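Local coordinates for protein AlkD2 (Streptococcus mutans, PDB 6M9M) that is of unknown function but binds inosine-5'-monophosphate and belongs by its fold to the HEAT-like repeat family of DNA glycosylases, at residues L72-M75 with R76-S80; A58-L61 with F62-S66; I182-K185 with N186-L189. One frame throughout, in Å; residues are numbered along the deposited sequence.

All three contacts are local, each made between neighbouring turns of one helix or at its end; their segments are continuous, so none closes a long loop, and they follow one another along the chain without nesting or crossing. Interaction 2 comes first, on helix 52-65, and interaction 1 follows on helix 69-79, the next helix of the HEAT-like array. These two touch: Phe74, Met75 and Val79 pack on Phe62, and Val79 also on Val59, and their centres lie about 11 Å apart. Interaction 3 closes helix 177-185 and opens the loop toward helix 192-201. Its centre is about 33 Å from that of interaction 1 and about 38 Å from that of interaction 2.

Interaction 1 of 3, residues L72-M75 with R76-S80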
ATOM      1  N   LEU A  72       7.179  11.121  -1.560  1.00  8.23           N
ATOM      2  CA  LEU A  72       6.997   9.761  -2.061  1.00  8.77           C
ATOM      3  C   LEU A  72       8.229   8.890  -1.800  1.00  8.48           C
ATOM      4  O   LEU A  72       8.093   7.723  -1.421  1.00  9.21           O
ATOM      5  CB  LEU A  72       6.627   9.802  -3.536  1.00  9.90           C
ATOM      6  CG  LEU A  72       6.293   8.474  -4.178  1.00 11.53           C
ATOM      7  CD1 LEU A  72       5.079   7.842  -3.537  1.00 13.12           C
ATOM      8  CD2 LEU A  72       6.102   8.623  -5.667  1.00 13.89           C
ATOM      9  N   ILE A  73       9.440   9.442  -1.985  1.00  8.52           N
ATOM     10  CA  ILE A  73      10.661   8.696  -1.676  1.00  8.72           C
ATOM     11  C   ILE A  73      10.730   8.369  -0.189  1.00  7.54           C
ATOM     12  O   ILE A  73      11.134   7.269   0.198  1.00  8.65           O
ATOM     13  CB  ILE A  73      11.906   9.479  -2.142  1.00  9.82           C
ATOM     14  CG1 ILE A  73      12.016   9.484  -3.670  1.00 12.73           C
ATOM     15  CG2 ILE A  73      13.176   8.935  -1.494  1.00 10.49           C
ATOM     16  CD1 ILE A  73      13.032  10.484  -4.218  1.00 15.58           C
ATOM     17  N   PHE A  74      10.364   9.317   0.675  1.00  8.31           N
ATOM     18  CA  PHE A  74      10.373   9.034   2.111  1.00  8.34           C
ATOM     19  C   PHE A  74       9.400   7.908   2.462  1.00  8.14           C
ATOM     20  O   PHE A  74       9.717   7.033   3.279  1.00  8.05           O
ATOM     21  CB  PHE A  74      10.065  10.308   2.879  1.00  8.69           C
ATOM     22  CG  PHE A  74      10.294  10.215   4.360  1.00  8.98           C
ATOM     23  CD1 PHE A  74      11.534  10.487   4.898  1.00  9.09           C
ATOM     24  CD2 PHE A  74       9.266   9.873   5.213  1.00  8.96           C
ATOM     25  CE1 PHE A  74      11.752  10.419   6.267  1.00  9.68           C
ATOM     26  CE2 PHE A  74       9.481   9.808   6.591  1.00  9.65           C
ATOM     27  CZ  PHE A  74      10.724  10.085   7.111  1.00 10.13           C
ATOM     28  N   MET A  75       8.223   7.889   1.828  1.00  7.86           N
ATOM     29  CA  MET A  75       7.303   6.770   1.999  1.00  7.52           C
ATOM     30  C   MET A  75       7.947   5.457   1.563  1.00  8.16           C
ATOM     31  O   MET A  75       7.902   4.447   2.281  1.00  8.91           O
ATOM     32  CB  MET A  75       6.037   7.016   1.175  1.00  8.32           C
ATOM     33  CG  MET A  75       5.116   8.118   1.663  1.00  9.14           C
ATOM     34  SD  MET A  75       3.876   8.625   0.456  1.00 10.11           S
ATOM     35  CE  MET A  75       3.113   7.068   0.030  1.00 11.12           C
ATOM     36  N   ARG A  76       8.537   5.459   0.369  1.00  8.28           N
ATOM     37  CA  ARG A  76       9.098   4.249  -0.227  1.00  8.37           C
ATOM     38  C   ARG A  76      10.220   3.674   0.616  1.00  8.50           C
ATOM     39  O   ARG A  76      10.296   2.459   0.816  1.00  9.33           O
ATOM     40  CB  ARG A  76       9.629   4.587  -1.624  1.00  9.17           C
ATOM     41  CG  ARG A  76      10.092   3.396  -2.454  1.00  9.81           C
ATOM     42  CD  ARG A  76      10.787   3.835  -3.740  1.00 11.69           C
ATOM     43  NE  ARG A  76      12.051   4.471  -3.418  1.00 11.22           N
ATOM     44  CZ  ARG A  76      12.710   5.330  -4.183  1.00 13.88           C
ATOM     45  NH1 ARG A  76      12.232   5.684  -5.361  1.00 16.13           N
ATOM     46  NH2 ARG A  76      13.846   5.838  -3.745  1.00 14.94           N
ATOM     47  N   ASP A  77      11.106   4.534   1.114  1.00  8.53           N
ATOM     48  CA  ASP A  77      12.359   4.077   1.685  1.00  8.83           C
ATOM     49  C   ASP A  77      12.449   4.192   3.198  1.00  8.37           C
ATOM     50  O   ASP A  77      13.266   3.495   3.794  1.00  9.92           O
ATOM     51  CB  ASP A  77      13.528   4.871   1.086  1.00 10.22           C
ATOM     52  CG  ASP A  77      13.783   4.551  -0.367  1.00 12.15           C
ATOM     53  OD1 ASP A  77      13.216   3.562  -0.890  1.00 12.90           O
ATOM     54  OD2 ASP A  77      14.543   5.316  -0.985  1.00 13.69           O
ATOM     55  N   GLU A  78      11.688   5.085   3.828  1.00  8.21           N
ATOM     56  CA  GLU A  78      11.774   5.300   5.263  1.00  8.17           C
ATOM     57  C   GLU A  78      10.544   4.821   6.019  1.00  8.15           C
ATOM     58  O   GLU A  78      10.690   4.093   6.992  1.00  9.12           O
ATOM     59  CB  GLU A  78      12.083   6.759   5.608  1.00  9.36           C
ATOM     60  CG  GLU A  78      13.255   7.343   4.850  1.00 10.50           C
ATOM     61  CD  GLU A  78      14.576   6.622   5.072  1.00 10.97           C
ATOM     62  OE1 GLU A  78      14.713   5.857   6.050  1.00 11.36           O
ATOM     63  OE2 GLU A  78      15.492   6.853   4.263  1.00 13.64           O
ATOM     64  N   VAL A  79       9.331   5.178   5.580  1.00  8.22           N
ATOM     65  CA  VAL A  79       8.141   4.671   6.263  1.00  8.86           C
ATOM     66  C   VAL A  79       8.118   3.146   6.189  1.00  8.91           C
ATOM     67  O   VAL A  79       7.627   2.473   7.108  1.00  9.61           O
ATOM     68  CB  VAL A  79       6.861   5.313   5.691  1.00  8.71           C
ATOM     69  CG1 VAL A  79       5.641   4.721   6.378  1.00  9.39           C
ATOM     70  CG2 VAL A  79       6.901   6.828   5.861  1.00  9.16           C
ATOM     71  N   SER A  80       8.621   2.579   5.088  1.00  8.17           N
ATOM     72  CA  SER A  80       8.683   1.140   4.923  1.00  8.66           C
ATOM     73  C   SER A  80       9.524   0.441   5.981  1.00  9.52           C
ATOM     74  O   SER A  80       9.378  -0.778   6.119  1.00  9.90           O
ATOM     75  CB  SER A  80       9.225   0.831   3.536  1.00  8.86           C
ATOM     76  OG  SER A  80      10.492   1.437   3.379  1.00  9.24           O
TER
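The ring of Phe74 carries Glu78 on one face: Glu78 CB sits 3.7 Å from the ring centroid and only 11° off its normal, a CH-pi contact. Val79 CG2 approaches the same ring obliquely, 3.9 Å from Phe74 CD2. Phe74 holds CG anti to the backbone N (chi1 -169°) and beside its own carbonyl carbon, which brings the ring face to Glu78 CB one turn on. Elsewhere it meets the rings of Phe44, edge-to-face, and Phe62, within the helix packing of this HEAT-like repeat protein.

The guanidinium of Arg76 is the second flat group. Ile73 CG1 lies over one face, with the two side chains side by side, while Asp77 takes the edge in a side-on salt bridge. NE of Arg76 donates to OD1 of Asp77 at 2.9 Å, and NH2 reaches OD2; both bonds lie in the guanidinium plane, but OD1 is met from above the carboxylate plane. Arginine suits this place because NE and NH2 serve Asp77 while NH1 reaches Glu113. Glu78 sends its own carboxylate to Lys81.

Met75 and Val79, buried, pack on Leu91 of helix 85-102, an interface that apolar side chains can fill without stranding polar groups. The helix widens here into a pi-type turn: Phe74 O accepts from Glu78 N at 2.8 Å and also from Val79 N at 3.0 Å. Past it, Ser80 OG donates to Arg76 O at 2.8 Å, from above the carbonyl plane.

Interaction 2 of 3, residues A58-L61 with F62-S66; sequences AVFL and FGYLS
Phe60 O lies over one face of the Tyr64 ring, 3.2 Å above its plane and offset toward the rim, with Tyr64 CD2 the nearest ring atom at 3.1 Å. Ala58 O stands in the same relation to Phe62, 3.4 Å above that ring. Each of these two residues thus lays its ring against the carbonyl that its own backbone N is bonded to, four residues back: Tyr64 N donates to Phe60 O at 3.1 Å, Phe62 N to Ala58 O at 2.9 Å. Both rings are swung back over the preceding turn because CG stands beside the backbone N, opposite the carbonyl carbon (chi1 -56° in Tyr64, -70° in Phe62). Val59 CG2 is more loosely spaced, 4.2 Å from Phe62 CD2. Leu65 likewise brings CG to 3.2 Å from Leu61 O, the acceptor of its own N.

Within the HEAT-like array helix 52-65 is bounded by helices 21-32, 36-47, 69-79 and 85-102, and every touching residue here is buried, which suits the apolar and aromatic types. Phe62 meets the ring of Phe44 and packs on Ala43 and Ile71, while small Ala58 fits against Ala46 and Tyr47. Phe60 and Tyr64 rest on Glu24 and Ala27, and the Tyr64 ring also meets that of Tyr31. The Phe60 side chain is about 11 Å from bound IMP. Two carbonyls near the C-terminal end have polar partners: Tyr64 O accepts from Lys101 NZ, and Ser66, its short hydroxyl turned back on the chain, donates from OG to Gly63 O at 2.7 Å.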
ATOM      1  N   ALA A  58       0.479  10.758  10.270  1.00  9.63           N
ATOM      2  CA  ALA A  58       1.519  11.344   9.432  1.00 10.06           C
ATOM      3  C   ALA A  58       1.600  10.664   8.075  1.00  9.36           C
ATOM      4  O   ALA A  58       1.843  11.329   7.058  1.00  9.72           O
ATOM      5  CB  ALA A  58       2.870  11.243  10.138  1.00 10.54           C
ATOM      6  N   VAL A  59       1.451   9.338   8.046  1.00  9.01           N
ATOM      7  CA  VAL A  59       1.529   8.605   6.785  1.00  9.04           C
ATOM      8  C   VAL A  59       0.321   8.898   5.906  1.00  8.65           C
ATOM      9  O   VAL A  59       0.452   8.984   4.679  1.00  9.06           O
ATOM     10  CB  VAL A  59       1.784   7.109   7.031  1.00  8.77           C
ATOM     11  CG1 VAL A  59       1.818   6.342   5.727  1.00  8.66           C
ATOM     12  CG2 VAL A  59       3.104   6.927   7.792  1.00  9.11           C
ATOM     13  N   PHE A  60      -0.867   9.077   6.497  1.00  9.39           N
ATOM     14  CA  PHE A  60      -1.982   9.571   5.692  1.00  9.58           C
ATOM     15  C   PHE A  60      -1.634  10.927   5.071  1.00 10.19           C
ATOM     16  O   PHE A  60      -1.923  11.175   3.894  1.00  9.56           O
ATOM     17  CB  PHE A  60      -3.289   9.660   6.501  1.00 10.57           C
ATOM     18  CG  PHE A  60      -3.980   8.331   6.720  1.00 11.75           C
ATOM     19  CD1 PHE A  60      -4.461   7.605   5.643  1.00 11.76           C
ATOM     20  CD2 PHE A  60      -4.182   7.831   7.996  1.00 12.31           C
ATOM     21  CE1 PHE A  60      -5.107   6.386   5.840  1.00 12.81           C
ATOM     22  CE2 PHE A  60      -4.834   6.621   8.193  1.00 13.12           C
ATOM     23  CZ  PHE A  60      -5.300   5.901   7.113  1.00 12.85           C
ATOM     24  N   LEU A  61      -1.038  11.836   5.855  1.00 10.64           N
ATOM     25  CA  LEU A  61      -0.605  13.115   5.293  1.00 10.68           C
ATOM     26  C   LEU A  61       0.383  12.928   4.145  1.00  9.80           C
ATOM     27  O   LEU A  61       0.264  13.575   3.101  1.00 10.37           O
ATOM     28  CB  LEU A  61       0.005  14.013   6.364  1.00 11.11           C
ATOM     29  CG  LEU A  61      -0.913  14.668   7.392  1.00 11.88           C
ATOM     30  CD1 LEU A  61      -0.045  15.516   8.331  1.00 12.52           C
ATOM     31  CD2 LEU A  61      -1.969  15.514   6.718  1.00 13.18           C
ATOM     32  N   PHE A  62       1.374  12.047   4.319  1.00  9.77           N
ATOM     33  CA  PHE A  62       2.316  11.792   3.240  1.00  8.97           C
ATOM     34  C   PHE A  62       1.571  11.374   1.970  1.00  9.02           C
ATOM     35  O   PHE A  62       1.885  11.838   0.874  1.00 10.42           O
ATOM     36  CB  PHE A  62       3.325  10.695   3.610  1.00  9.64           C
ATOM     37  CG  PHE A  62       4.338  11.071   4.678  1.00  9.58           C
ATOM     38  CD1 PHE A  62       4.865  12.362   4.800  1.00  9.74           C
ATOM     39  CD2 PHE A  62       4.809  10.093   5.547  1.00  9.72           C
ATOM     40  CE1 PHE A  62       5.831  12.647   5.784  1.00 10.54           C
ATOM     41  CE2 PHE A  62       5.741  10.380   6.519  1.00  9.74           C
ATOM     42  CZ  PHE A  62       6.251  11.653   6.647  1.00 10.16           C
ATOM     43  N   GLY A  63       0.585  10.476   2.102  1.00  9.00           N
ATOM     44  CA  GLY A  63      -0.213  10.098   0.950  1.00 10.05           C
ATOM     45  C   GLY A  63      -0.845  11.281   0.247  1.00  9.53           C
ATOM     46  O   GLY A  63      -0.803  11.397  -0.984  1.00  9.98           O
ATOM     47  N   TYR A  64      -1.456  12.187   1.020  0.97  9.87           N
ATOM     48  CA  TYR A  64      -2.078  13.358   0.409  0.97 11.01           C
ATOM     49  C   TYR A  64      -1.053  14.286  -0.242  0.97 11.13           C
ATOM     50  O   TYR A  64      -1.385  15.000  -1.195  0.97 12.15           O
ATOM     51  CB  TYR A  64      -2.908  14.129   1.444  0.97 12.05           C
ATOM     52  CG  TYR A  64      -3.962  13.293   2.134  0.97 13.67           C
ATOM     53  CD1 TYR A  64      -4.736  12.384   1.438  0.97 17.02           C
ATOM     54  CD2 TYR A  64      -4.137  13.380   3.504  0.97 15.07           C
ATOM     55  CE1 TYR A  64      -5.660  11.578   2.101  0.97 18.86           C
ATOM     56  CE2 TYR A  64      -5.063  12.615   4.164  0.97 17.17           C
ATOM     57  CZ  TYR A  64      -5.823  11.714   3.477  0.97 18.85           C
ATOM     58  OH  TYR A  64      -6.722  10.949   4.182  0.97 23.23           O
ATOM     59  N   LEU A  65       0.175  14.301   0.272  1.00 10.90           N
ATOM     60  CA  LEU A  65       1.251  15.181  -0.162  1.00 10.86           C
ATOM     61  C   LEU A  65       2.159  14.557  -1.215  1.00 10.24           C
ATOM     62  O   LEU A  65       3.131  15.202  -1.645  1.00 11.28           O
ATOM     63  CB  LEU A  65       2.123  15.518   1.046  1.00 11.00           C
ATOM     64  CG  LEU A  65       1.519  16.380   2.144  1.00 11.89           C
ATOM     65  CD1 LEU A  65       2.394  16.223   3.382  1.00 13.39           C
ATOM     66  CD2 LEU A  65       1.405  17.837   1.711  1.00 13.33           C
ATOM     67  N   SER A  66       1.852  13.342  -1.658  1.00 10.29           N
ATOM     68  CA  SER A  66       2.799  12.513  -2.388  1.00 10.64           C
ATOM     69  C   SER A  66       3.053  12.945  -3.826  1.00 11.78           C
ATOM     70  O   SER A  66       3.915  12.326  -4.464  1.00 11.58           O
ATOM     71  CB  SER A  66       2.352  11.051  -2.335  1.00 10.79           C
ATOM     72  OG  SER A  66       1.068  10.884  -2.878  1.00 12.00           O
TER

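Interaction 3 of 3, residues I182-K185 with N186-L189; sequences IELK and NWKL
As helix 177-185 gives way to loop, the hydrogen bonds take i to i+3 spacing, Asn186 N donating to Glu183 O at 3.2 Å and Trp187 N to Leu184 O at 3.0 Å, each from above the carbonyl plane. The indole of Trp187 folds back against this last turn, which holds it by an edge bond and a face contact. At the edge NE1 donates to Glu183 OE2 at 2.8 Å, almost straight (170°) and in the ring plane, reaching the anti side of a carboxylate turned 68° from the ring. Glu183 gets there through a bend at chi2 (64°), which curls its acid end round to the indole; the bond helps fix the ring's rotation. Over one face lies Leu184 CD2, 3.6 Å from the centroid of the six-membered ring, a CH-pi contact made by one methyl of the branched leucine. Tryptophan serves here by offering both a broad apolar face and one N-H. Lys154 adds a cation-pi contact, and Ile194 and Val197 also touch the indole. One water donates to both Leu184 O and Trp187 O. The arrangement is a helix C-terminal turn covered by a folded-back tryptophan, leading into the loop before helix 192-201 of the HEAT-like fold, away from the nucleotide site.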
ATOM      1  N   ILE A 182      -5.726 -18.823 -16.922  1.00 25.52           N
ATOM      2  CA  ILE A 182      -4.674 -18.833 -17.935  1.00 26.60           C
ATOM      3  C   ILE A 182      -3.315 -18.528 -17.317  1.00 25.47           C
ATOM      4  O   ILE A 182      -2.313 -19.174 -17.640  1.00 27.51           O
ATOM      5  CB  ILE A 182      -5.024 -17.851 -19.068  1.00 28.59           C
ATOM      6  CG1 ILE A 182      -6.180 -18.401 -19.901  1.00 29.83           C
ATOM      7  CG2 ILE A 182      -3.801 -17.579 -19.941  1.00 29.11           C
ATOM      8  CD1 ILE A 182      -6.796 -17.382 -20.818  1.00 30.79           C
ATOM      9  N   GLU A 183      -3.249 -17.527 -16.440  1.00 23.49           N
ATOM     10  CA  GLU A 183      -1.981 -17.202 -15.800  1.00 22.56           C
ATOM     11  C   GLU A 183      -1.464 -18.379 -14.978  1.00 23.04           C
ATOM     12  O   GLU A 183      -0.298 -18.768 -15.099  1.00 23.45           O
ATOM     13  CB  GLU A 183      -2.153 -15.959 -14.923  1.00 21.28           C
ATOM     14  CG  GLU A 183      -0.961 -15.640 -14.040  1.00 21.59           C
ATOM     15  CD  GLU A 183       0.287 -15.282 -14.817  1.00 22.58           C
ATOM     16  OE1 GLU A 183       0.170 -14.683 -15.911  1.00 24.58           O
ATOM     17  OE2 GLU A 183       1.386 -15.603 -14.329  1.00 22.16           O
ATOM     18  N   LEU A 184      -2.324 -18.956 -14.132  1.00 22.54           N
ATOM     19  CA  LEU A 184      -1.882 -20.007 -13.218  1.00 23.30           C
ATOM     20  C   LEU A 184      -1.453 -21.260 -13.969  1.00 25.28           C
ATOM     21  O   LEU A 184      -0.532 -21.954 -13.528  1.00 25.15           O
ATOM     22  CB  LEU A 184      -2.989 -20.347 -12.214  1.00 23.21           C
ATOM     23  CG  LEU A 184      -3.461 -19.210 -11.300  1.00 24.05           C
ATOM     24  CD1 LEU A 184      -4.520 -19.683 -10.310  1.00 24.80           C
ATOM     25  CD2 LEU A 184      -2.288 -18.597 -10.558  1.00 23.96           C
ATOM     26  N   LYS A 185      -2.097 -21.560 -15.098  1.00 27.50           N
ATOM     27  CA  LYS A 185      -1.751 -22.761 -15.845  1.00 30.12           C
ATOM     28  C   LYS A 185      -0.305 -22.743 -16.310  1.00 30.23           C
ATOM     29  O   LYS A 185       0.278 -23.810 -16.518  1.00 31.39           O
ATOM     30  CB  LYS A 185      -2.688 -22.907 -17.045  1.00 33.65           C
ATOM     31  CG  LYS A 185      -2.644 -24.274 -17.714  1.00 37.23           C
ATOM     32  CD  LYS A 185      -3.551 -24.301 -18.928  1.00 40.30           C
ATOM     33  CE  LYS A 185      -3.467 -25.628 -19.664  1.00 42.13           C
ATOM     34  NZ  LYS A 185      -4.171 -25.561 -20.975  1.00 43.50           N
ATOM     35  N   ASN A 186       0.293 -21.559 -16.459  1.00 30.32           N
ATOM     36  CA  ASN A 186       1.669 -21.457 -16.921  1.00 31.79           C
ATOM     37  C   ASN A 186       2.697 -21.627 -15.807  1.00 28.28           C
ATOM     38  O   ASN A 186       3.895 -21.702 -16.104  1.00 30.04           O
ATOM     39  CB  ASN A 186       1.894 -20.103 -17.597  1.00 36.96           C
ATOM     40  CG  ASN A 186       1.174 -19.986 -18.925  1.00 40.96           C
ATOM     41  OD1 ASN A 186       1.102 -20.946 -19.689  1.00 41.86           O
ATOM     42  ND2 ASN A 186       0.630 -18.806 -19.201  1.00 43.22           N
ATOM     43  N   TRP A 187       2.276 -21.694 -14.549  1.00 23.36           N
ATOM     44  CA  TRP A 187       3.224 -21.760 -13.449  1.00 21.12           C
ATOM     45  C   TRP A 187       3.767 -23.177 -13.293  1.00 22.18           C
ATOM     46  O   TRP A 187       3.020 -24.155 -13.368  1.00 23.49           O
ATOM     47  CB  TRP A 187       2.544 -21.363 -12.144  1.00 18.88           C
ATOM     48  CG  TRP A 187       2.144 -19.927 -12.050  1.00 17.11           C
ATOM     49  CD1 TRP A 187       2.120 -18.999 -13.053  1.00 17.71           C
ATOM     50  CD2 TRP A 187       1.683 -19.255 -10.872  1.00 15.08           C
ATOM     51  NE1 TRP A 187       1.689 -17.788 -12.561  1.00 16.90           N
ATOM     52  CE2 TRP A 187       1.415 -17.925 -11.228  1.00 15.36           C
ATOM     53  CE3 TRP A 187       1.490 -19.647  -9.538  1.00 15.18           C
ATOM     54  CZ2 TRP A 187       0.932 -16.995 -10.316  1.00 14.50           C
ATOM     55  CZ3 TRP A 187       1.040 -18.712  -8.633  1.00 13.60           C
ATOM     56  CH2 TRP A 187       0.761 -17.408  -9.026  1.00 14.01           C
ATOM     57  N   LYS A 188       5.070 -23.278 -13.047  1.00 21.72           N
ATOM     58  CA  LYS A 188       5.727 -24.535 -12.695  1.00 21.30           C
ATOM     59  C   LYS A 188       5.858 -24.558 -11.173  1.00 18.72           C
ATOM     60  O   LYS A 188       6.621 -23.776 -10.602  1.00 17.25           O
ATOM     61  CB  LYS A 188       7.094 -24.614 -13.372  1.00 23.45           C
ATOM     62  CG  LYS A 188       7.856 -25.895 -13.078  1.00 26.38           C
ATOM     63  CD  LYS A 188       9.173 -25.951 -13.838  1.00 29.18           C
ATOM     64  CE  LYS A 188       9.957 -27.202 -13.462  1.00 32.15           C
ATOM     65  NZ  LYS A 188      11.283 -27.278 -14.141  1.00 34.28           N
ATOM     66  N   LEU A 189       5.115 -25.455 -10.519  1.00 18.87           N
ATOM     67  CA  LEU A 189       4.907 -25.399  -9.066  1.00 17.51           C
ATOM     68  C   LEU A 189       5.998 -26.134  -8.283  1.00 17.02           C
ATOM     69  O   LEU A 189       5.765 -27.110  -7.567  1.00 19.33           O
ATOM     70  CB  LEU A 189       3.535 -25.951  -8.706  1.00 17.70           C
ATOM     71  CG  LEU A 189       2.363 -25.168  -9.275  1.00 18.09           C
ATOM     72  CD1 LEU A 189       1.083 -25.820  -8.782  1.00 19.10           C
ATOM     73  CD2 LEU A 189       2.389 -23.708  -8.882  1.00 17.35           C
TER
HETATM   74  O   HOH W   1      -1.773 -20.625 -19.932  1.00 42.62           O
HETATM   75  O   HOH W   2       0.244 -24.534 -12.878  1.00 28.89           O